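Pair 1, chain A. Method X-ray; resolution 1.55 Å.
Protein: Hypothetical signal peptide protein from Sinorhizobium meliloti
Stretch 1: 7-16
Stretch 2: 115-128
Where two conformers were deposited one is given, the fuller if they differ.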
# COMPACT_ATOMS: atom_id res chain seq x y z
N LYS A 7 -5.54 -13.63 0.06
CA LYS A 7 -4.59 -12.54 -0.09
C LYS A 7 -5.14 -11.31 0.60
O LYS A 7 -6.37 -11.06 0.59
CB LYS A 7 -4.30 -12.26 -1.54
CG LYS A 7 -3.51 -13.41 -2.16
CD LYS A 7 -3.24 -13.22 -3.64
CE LYS A 7 -2.69 -14.51 -4.23
NZ LYS A 7 -2.33 -14.36 -5.66
N GLU A 8 -4.27 -10.43 1.08
CA GLU A 8 -4.75 -9.14 1.54
C GLU A 8 -3.68 -8.06 1.50
O GLU A 8 -2.48 -8.34 1.68
CB GLU A 8 -5.30 -9.22 2.96
CG GLU A 8 -4.29 -9.63 4.01
CD GLU A 8 -4.87 -9.63 5.42
OE1 GLU A 8 -4.07 -9.64 6.39
OE2 GLU A 8 -6.12 -9.62 5.54
N ARG A 9 -4.16 -6.82 1.35
CA ARG A 9 -3.32 -5.65 1.47
C ARG A 9 -3.07 -5.39 2.95
O ARG A 9 -3.99 -5.40 3.78
CB ARG A 9 -3.96 -4.46 0.74
CG ARG A 9 -4.02 -4.66 -0.76
CD ARG A 9 -2.62 -4.57 -1.34
NE ARG A 9 -2.17 -3.19 -1.71
CZ ARG A 9 -0.96 -2.95 -2.18
NH1 ARG A 9 -0.09 -3.97 -2.27
NH2 ARG A 9 -0.60 -1.73 -2.58
N VAL A 10 -1.80 -5.23 3.27
CA VAL A 10 -1.39 -4.83 4.60
C VAL A 10 -0.42 -3.66 4.42
O VAL A 10 0.06 -3.36 3.32
CB VAL A 10 -0.75 -5.97 5.39
CG1 VAL A 10 -1.76 -7.09 5.55
CG2 VAL A 10 0.54 -6.46 4.72
N ARG A 11 -0.11 -3.02 5.53
CA ARG A 11 0.88 -1.96 5.49
C ARG A 11 1.75 -1.94 6.69
O ARG A 11 1.32 -2.26 7.81
CB ARG A 11 0.25 -0.62 5.30
CG ARG A 11 -0.65 -0.16 6.38
CD ARG A 11 -1.59 0.96 5.84
NE ARG A 11 -2.33 1.62 6.94
CZ ARG A 11 -2.05 2.82 7.48
NH1 ARG A 11 -1.05 3.59 7.04
NH2 ARG A 11 -2.81 3.28 8.48
N LEU A 12 3.00 -1.63 6.43
CA LEU A 12 3.98 -1.38 7.48
C LEU A 12 4.05 0.10 7.73
O LEU A 12 4.10 0.89 6.78
CB LEU A 12 5.35 -1.93 7.07
CG LEU A 12 5.54 -3.43 7.02
CD1 LEU A 12 6.83 -3.86 6.30
CD2 LEU A 12 5.54 -3.98 8.46
N ILE A 13 3.96 0.48 9.02
CA ILE A 13 3.97 1.88 9.43
C ILE A 13 5.17 2.03 10.35
O ILE A 13 5.28 1.33 11.37
CB ILE A 13 2.72 2.31 10.15
CG1 ILE A 13 1.47 1.95 9.29
CG2 ILE A 13 2.78 3.83 10.44
CD1 ILE A 13 0.19 1.77 10.09
N THR A 14 6.06 2.95 10.03
CA THR A 14 7.28 3.10 10.82
C THR A 14 7.14 4.22 11.82
O THR A 14 6.20 5.05 11.79
CB THR A 14 8.50 3.37 9.91
OG1 THR A 14 8.40 4.66 9.32
CG2 THR A 14 8.61 2.27 8.83
N ALA A 15 8.12 4.31 12.72
CA ALA A 15 8.14 5.35 13.72
C ALA A 15 8.12 6.76 13.16
O ALA A 15 7.60 7.68 13.81
CB ALA A 15 9.41 5.18 14.66
N SER A 16 8.70 6.95 11.97
CA SER A 16 8.68 8.24 11.28
C SER A 16 7.33 8.56 10.64
O SER A 16 7.13 9.68 10.13
CB SER A 16 9.73 8.27 10.18
OG SER A 16 9.35 7.39 9.12
N ARG A 115 15.22 -1.92 2.87
CA ARG A 115 14.65 -1.12 1.80
C ARG A 115 13.55 -0.22 2.30
O ARG A 115 13.46 0.94 1.84
CB ARG A 115 14.11 -2.00 0.66
CG ARG A 115 13.36 -1.22 -0.46
CD ARG A 115 13.05 -2.18 -1.62
NE ARG A 115 12.00 -3.19 -1.35
CZ ARG A 115 10.69 -2.99 -1.51
NH1 ARG A 115 10.20 -1.80 -1.86
NH2 ARG A 115 9.86 -4.01 -1.36
N LEU A 116 12.77 -0.68 3.27
CA LEU A 116 11.58 0.04 3.75
C LEU A 116 11.84 0.88 5.01
O LEU A 116 10.94 1.59 5.45
CB LEU A 116 10.42 -0.93 3.94
CG LEU A 116 9.95 -1.69 2.70
CD1 LEU A 116 8.73 -2.59 3.10
CD2 LEU A 116 9.61 -0.73 1.56
N GLY A 117 13.04 0.78 5.56
CA GLY A 117 13.41 1.53 6.77
C GLY A 117 12.59 1.12 7.99
O GLY A 117 12.16 1.96 8.79
N VAL A 118 12.35 -0.18 8.09
CA VAL A 118 11.59 -0.77 9.19
C VAL A 118 12.48 -1.21 10.33
O VAL A 118 13.61 -1.63 10.12
CB VAL A 118 10.76 -1.94 8.62
CG1 VAL A 118 10.06 -2.76 9.76
CG2 VAL A 118 9.73 -1.40 7.68
N SER A 119 11.99 -1.03 11.57
CA SER A 119 12.71 -1.36 12.79
C SER A 119 11.77 -2.07 13.75
O SER A 119 10.59 -1.90 13.68
CB SER A 119 13.18 -0.09 13.53
OG SER A 119 13.81 0.87 12.69
N PRO A 120 12.30 -2.82 14.72
CA PRO A 120 11.46 -3.27 15.80
C PRO A 120 10.73 -2.12 16.45
O PRO A 120 11.31 -1.02 16.62
CB PRO A 120 12.46 -3.93 16.76
CG PRO A 120 13.58 -4.30 15.90
CD PRO A 120 13.72 -3.15 14.93
N GLY A 121 9.47 -2.35 16.80
CA GLY A 121 8.62 -1.35 17.35
C GLY A 121 7.72 -0.69 16.33
O GLY A 121 6.72 -0.06 16.70
N ASP A 122 8.06 -0.85 15.04
CA ASP A 122 7.15 -0.44 13.99
C ASP A 122 5.93 -1.39 13.94
O ASP A 122 5.84 -2.32 14.74
CB ASP A 122 7.90 -0.40 12.65
CG ASP A 122 8.98 0.70 12.61
OD1 ASP A 122 8.96 1.64 13.46
OD2 ASP A 122 9.82 0.66 11.65
N ARG A 123 4.94 -1.11 13.09
CA ARG A 123 3.70 -1.86 13.11
C ARG A 123 3.21 -2.32 11.75
O ARG A 123 3.46 -1.68 10.75
CB ARG A 123 2.61 -1.13 13.85
CG ARG A 123 2.07 0.08 13.28
CD ARG A 123 1.24 0.77 14.43
NE ARG A 123 0.47 1.93 13.96
CZ ARG A 123 0.90 3.19 13.92
NH1 ARG A 123 2.14 3.53 14.30
NH2 ARG A 123 0.08 4.14 13.46
N LEU A 124 2.59 -3.50 11.77
CA LEU A 124 1.84 -4.01 10.64
C LEU A 124 0.36 -3.77 10.89
O LEU A 124 -0.17 -3.98 12.01
CB LEU A 124 2.11 -5.51 10.45
CG LEU A 124 1.48 -6.12 9.18
CD1 LEU A 124 2.20 -5.62 7.95
CD2 LEU A 124 1.63 -7.67 9.28
N GLU A 125 -0.33 -3.27 9.88
CA GLU A 125 -1.77 -2.96 9.96
C GLU A 125 -2.44 -3.60 8.77
O GLU A 125 -1.88 -3.70 7.66
CB GLU A 125 -2.09 -1.45 9.92
N GLY A 126 -3.66 -4.02 9.01
CA GLY A 126 -4.48 -4.59 7.93
C GLY A 126 -5.83 -4.98 8.52
O GLY A 126 -6.15 -4.60 9.66
N ALA A 127 -6.60 -5.77 7.76
CA ALA A 127 -7.93 -6.25 8.16
C ALA A 127 -8.06 -6.67 9.63
O ALA A 127 -8.86 -6.08 10.36
CB ALA A 127 -8.38 -7.41 7.26
N GLY A 128 -7.30 -7.67 10.08
CA GLY A 128 -7.49 -8.17 11.46
C GLY A 128 -6.56 -7.57 12.50
O GLY A 128 -6.44 -8.10 13.60
O HOH W 1 -6.06 -6.11 5.10
O HOH W 2 4.56 2.66 13.94
O HOH W 3 11.16 4.65 8.50
O HOH W 4 3.94 5.97 13.39

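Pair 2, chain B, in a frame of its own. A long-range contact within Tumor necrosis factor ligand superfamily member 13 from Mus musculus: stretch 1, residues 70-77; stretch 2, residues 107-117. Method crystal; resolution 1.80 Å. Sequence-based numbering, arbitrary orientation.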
# COMPACT_ATOMS: atom_id res chain seq x y z
N GLN B 70 0.91 0.04 -13.64
CA GLN B 70 0.90 1.48 -13.84
C GLN B 70 2.24 2.05 -13.43
O GLN B 70 2.91 1.52 -12.58
CB GLN B 70 -0.22 2.16 -13.08
CG GLN B 70 -0.04 2.28 -11.59
CD GLN B 70 -0.67 1.14 -10.87
OE1 GLN B 70 -0.78 0.01 -11.43
NE2 GLN B 70 -1.08 1.39 -9.63
N VAL B 71 2.60 3.17 -14.04
CA VAL B 71 3.83 3.87 -13.78
C VAL B 71 3.53 5.30 -13.38
O VAL B 71 2.86 6.01 -14.12
CB VAL B 71 4.70 3.91 -15.06
CG1 VAL B 71 6.10 4.44 -14.74
CG2 VAL B 71 4.77 2.54 -15.74
N VAL B 72 4.03 5.72 -12.23
CA VAL B 72 3.82 7.06 -11.69
C VAL B 72 5.12 7.85 -11.77
O VAL B 72 6.13 7.41 -11.25
CB VAL B 72 3.37 7.00 -10.21
CG1 VAL B 72 3.15 8.38 -9.63
CG2 VAL B 72 2.06 6.18 -10.06
N SER B 73 5.09 9.01 -12.45
CA SER B 73 6.27 9.80 -12.75
C SER B 73 6.07 11.28 -12.47
O SER B 73 4.92 11.77 -12.40
CB SER B 73 6.69 9.65 -14.22
OG SER B 73 6.76 8.30 -14.63
N ARG B 74 7.18 11.97 -12.29
CA ARG B 74 7.20 13.41 -12.15
C ARG B 74 8.00 14.05 -13.29
O ARG B 74 9.06 13.57 -13.69
CB ARG B 74 7.74 13.84 -10.78
CG ARG B 74 9.25 13.77 -10.58
CD ARG B 74 9.79 14.87 -9.67
NE ARG B 74 10.92 14.41 -8.87
CZ ARG B 74 12.19 14.77 -9.05
NH1 ARG B 74 12.54 15.61 -10.03
NH2 ARG B 74 13.14 14.28 -8.26
N GLU B 75 7.47 15.13 -13.84
CA GLU B 75 8.23 15.88 -14.83
C GLU B 75 8.28 17.31 -14.32
O GLU B 75 7.24 17.91 -14.08
CB GLU B 75 7.61 15.82 -16.23
CG GLU B 75 6.48 14.85 -16.42
CD GLU B 75 5.92 14.82 -17.84
OE1 GLU B 75 6.43 15.57 -18.73
OE2 GLU B 75 4.95 14.07 -18.07
N GLY B 76 9.48 17.86 -14.14
CA GLY B 76 9.63 19.21 -13.64
C GLY B 76 10.54 20.06 -14.49
O GLY B 76 10.64 19.87 -15.71
N GLN B 77 11.19 21.02 -13.84
CA GLN B 77 12.13 21.88 -14.50
C GLN B 77 13.15 21.04 -15.30
O GLN B 77 14.20 20.65 -14.78
CB GLN B 77 12.82 22.79 -13.47
N PHE B 107 7.97 11.00 -1.63
CA PHE B 107 8.81 11.69 -2.60
C PHE B 107 8.81 13.19 -2.42
O PHE B 107 7.81 13.79 -2.02
CB PHE B 107 8.32 11.37 -4.01
CG PHE B 107 8.29 9.91 -4.31
CD1 PHE B 107 9.43 9.27 -4.72
CD2 PHE B 107 7.11 9.17 -4.14
CE1 PHE B 107 9.42 7.91 -4.95
CE2 PHE B 107 7.09 7.80 -4.40
CZ PHE B 107 8.26 7.19 -4.81
N HIS B 108 9.95 13.79 -2.70
CA HIS B 108 10.11 15.24 -2.69
C HIS B 108 9.66 15.72 -4.06
O HIS B 108 10.23 15.33 -5.09
CB HIS B 108 11.56 15.62 -2.51
CG HIS B 108 11.79 17.10 -2.45
ND1 HIS B 108 11.48 17.88 -1.36
CD2 HIS B 108 12.30 17.95 -3.37
CE1 HIS B 108 11.81 19.14 -1.59
NE2 HIS B 108 12.31 19.21 -2.81
N LEU B 109 8.61 16.54 -4.05
CA LEU B 109 8.03 17.12 -5.24
C LEU B 109 8.31 18.62 -5.18
O LEU B 109 8.33 19.22 -4.10
CB LEU B 109 6.51 16.82 -5.31
CG LEU B 109 6.11 15.35 -5.22
CD1 LEU B 109 4.60 15.15 -5.39
CD2 LEU B 109 6.83 14.52 -6.22
N HIS B 110 8.53 19.20 -6.35
CA HIS B 110 8.93 20.60 -6.50
C HIS B 110 7.76 21.35 -7.18
O HIS B 110 7.10 20.81 -8.06
CB HIS B 110 10.20 20.68 -7.33
CG HIS B 110 11.35 19.87 -6.79
ND1 HIS B 110 12.58 20.43 -6.52
CD2 HIS B 110 11.48 18.55 -6.54
CE1 HIS B 110 13.41 19.49 -6.11
NE2 HIS B 110 12.77 18.34 -6.12
N GLN B 111 7.46 22.56 -6.73
CA GLN B 111 6.40 23.33 -7.39
C GLN B 111 6.69 23.45 -8.89
O GLN B 111 7.84 23.60 -9.29
CB GLN B 111 6.21 24.70 -6.75
CG GLN B 111 7.36 25.60 -6.78
CD GLN B 111 7.02 26.99 -6.24
OE1 GLN B 111 5.84 27.42 -6.18
NE2 GLN B 111 8.06 27.71 -5.85
N GLY B 112 5.64 23.38 -9.70
CA GLY B 112 5.77 23.33 -11.15
C GLY B 112 5.80 21.89 -11.67
O GLY B 112 5.61 21.67 -12.85
N ASP B 113 6.04 20.91 -10.79
CA ASP B 113 6.05 19.50 -11.20
C ASP B 113 4.70 19.08 -11.77
O ASP B 113 3.66 19.61 -11.36
CB ASP B 113 6.37 18.59 -10.01
CG ASP B 113 7.85 18.48 -9.71
OD1 ASP B 113 8.69 19.09 -10.41
OD2 ASP B 113 8.25 17.76 -8.77
N ILE B 114 4.75 18.17 -12.75
CA ILE B 114 3.57 17.48 -13.29
C ILE B 114 3.67 15.99 -12.93
O ILE B 114 4.68 15.37 -13.23
CB ILE B 114 3.52 17.64 -14.82
CG1 ILE B 114 3.35 19.11 -15.21
CG2 ILE B 114 2.35 16.85 -15.40
CD1 ILE B 114 3.57 19.35 -16.69
N ILE B 115 2.66 15.44 -12.26
CA ILE B 115 2.57 14.03 -11.92
C ILE B 115 1.70 13.29 -12.94
O ILE B 115 0.59 13.72 -13.23
CB ILE B 115 1.99 13.85 -10.49
CG1 ILE B 115 2.73 14.74 -9.49
CG2 ILE B 115 1.99 12.36 -10.06
CD1 ILE B 115 4.21 14.52 -9.43
N THR B 116 2.23 12.19 -13.50
CA THR B 116 1.55 11.38 -14.50
C THR B 116 1.32 9.97 -13.97
O THR B 116 2.15 9.45 -13.21
CB THR B 116 2.35 11.28 -15.80
OG1 THR B 116 3.71 10.87 -15.55
CG2 THR B 116 2.49 12.63 -16.51
N VAL B 117 0.19 9.37 -14.34
CA VAL B 117 -0.05 7.93 -14.08
C VAL B 117 -0.35 7.31 -15.42
O VAL B 117 -1.35 7.66 -16.06
CB VAL B 117 -1.20 7.70 -13.06
CG1 VAL B 117 -1.41 6.21 -12.80
CG2 VAL B 117 -0.92 8.38 -11.76
O HOH W 5 4.01 7.92 -15.68
O HOH W 6 11.53 12.60 -6.07
O HOH W 7 6.02 11.23 -17.49
O HOH W 8 6.94 20.83 -15.16

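Pair 1 and pair 2 share one design: a strand lies antiparallel to a second strand that emerges from a type II turn, and the two backbones superpose with an RMSD of 0.8 Å. The ladder is the same in both. Arg A11 matches Ser B73 and Glu A125 matches Thr B116; Arg A11 N donates to Glu A125 O (2.9 Å), as Ser B73 N does to Thr B116 O (3.1 Å), and each bond is returned. The next hydrogen-bonded pair, Ile A13 with Arg A123, falls on Glu B75 with Ile B114; Ile A13 N reaches Arg A123 O at 2.8 Å, and Glu B75 N reaches Ile B114 O at 2.9 Å.

The turns agree as well. Gly A121 and Gly B112 occupy the same position, with phi of 97° and 93°; there a CB would jam against the preceding carbonyl oxygen, so glycine fits. The matched aspartates that follow brace the turn by accepting from a backbone amide at its start: Ser A119 N to Asp A122 OD2 and His B110 N to Asp B113 OD2, both 2.8 Å. A carboxylate suits this place because it has a second oxygen to offer. In pair 1, Asp A122 OD1 accepts from Ala A15 N (2.9 Å), tying down the chain beyond the strand. In pair 2, Asp B113 OD1 lies 3.4 Å from Gly B76 CA, where a CB would clash with it.

The face holding Leu A12 and Leu A124 is packed with hydrocarbon in pair 1. Leu A12 CD2 meets Leu A124 CD1 at 3.8 Å, while Leu A12 CD1 touches Leu A116 CD1 at 3.9 Å. In pair 2 the matched residues are Arg B74 and Ile B115. The arginine uses its aliphatic base for packing, with Arg B74 CB 3.8 Å from Ile B115 CD1, and its charged end goes to a polar setting: water 6 bridges Arg B74 NH2 and His B108 O, at 3.2 Å from each. Valine is kept at Val A10 and Val B72, its compact branched side chain suiting a buried strand position.

On the opposite face the polarity is exchanged. Ile A13 lays CD1 over one face of the Arg A123 guanidinium, with CD1 3.9 Å from NE, and also meets Glu A125 CB at 3.9 Å. Glu B75 takes the isoleucine's place, and water 7 links its OE2 (3.1 Å) to Thr B116 OG1 (3.0 Å). Thus apolar contact and water bridging fill equivalent space.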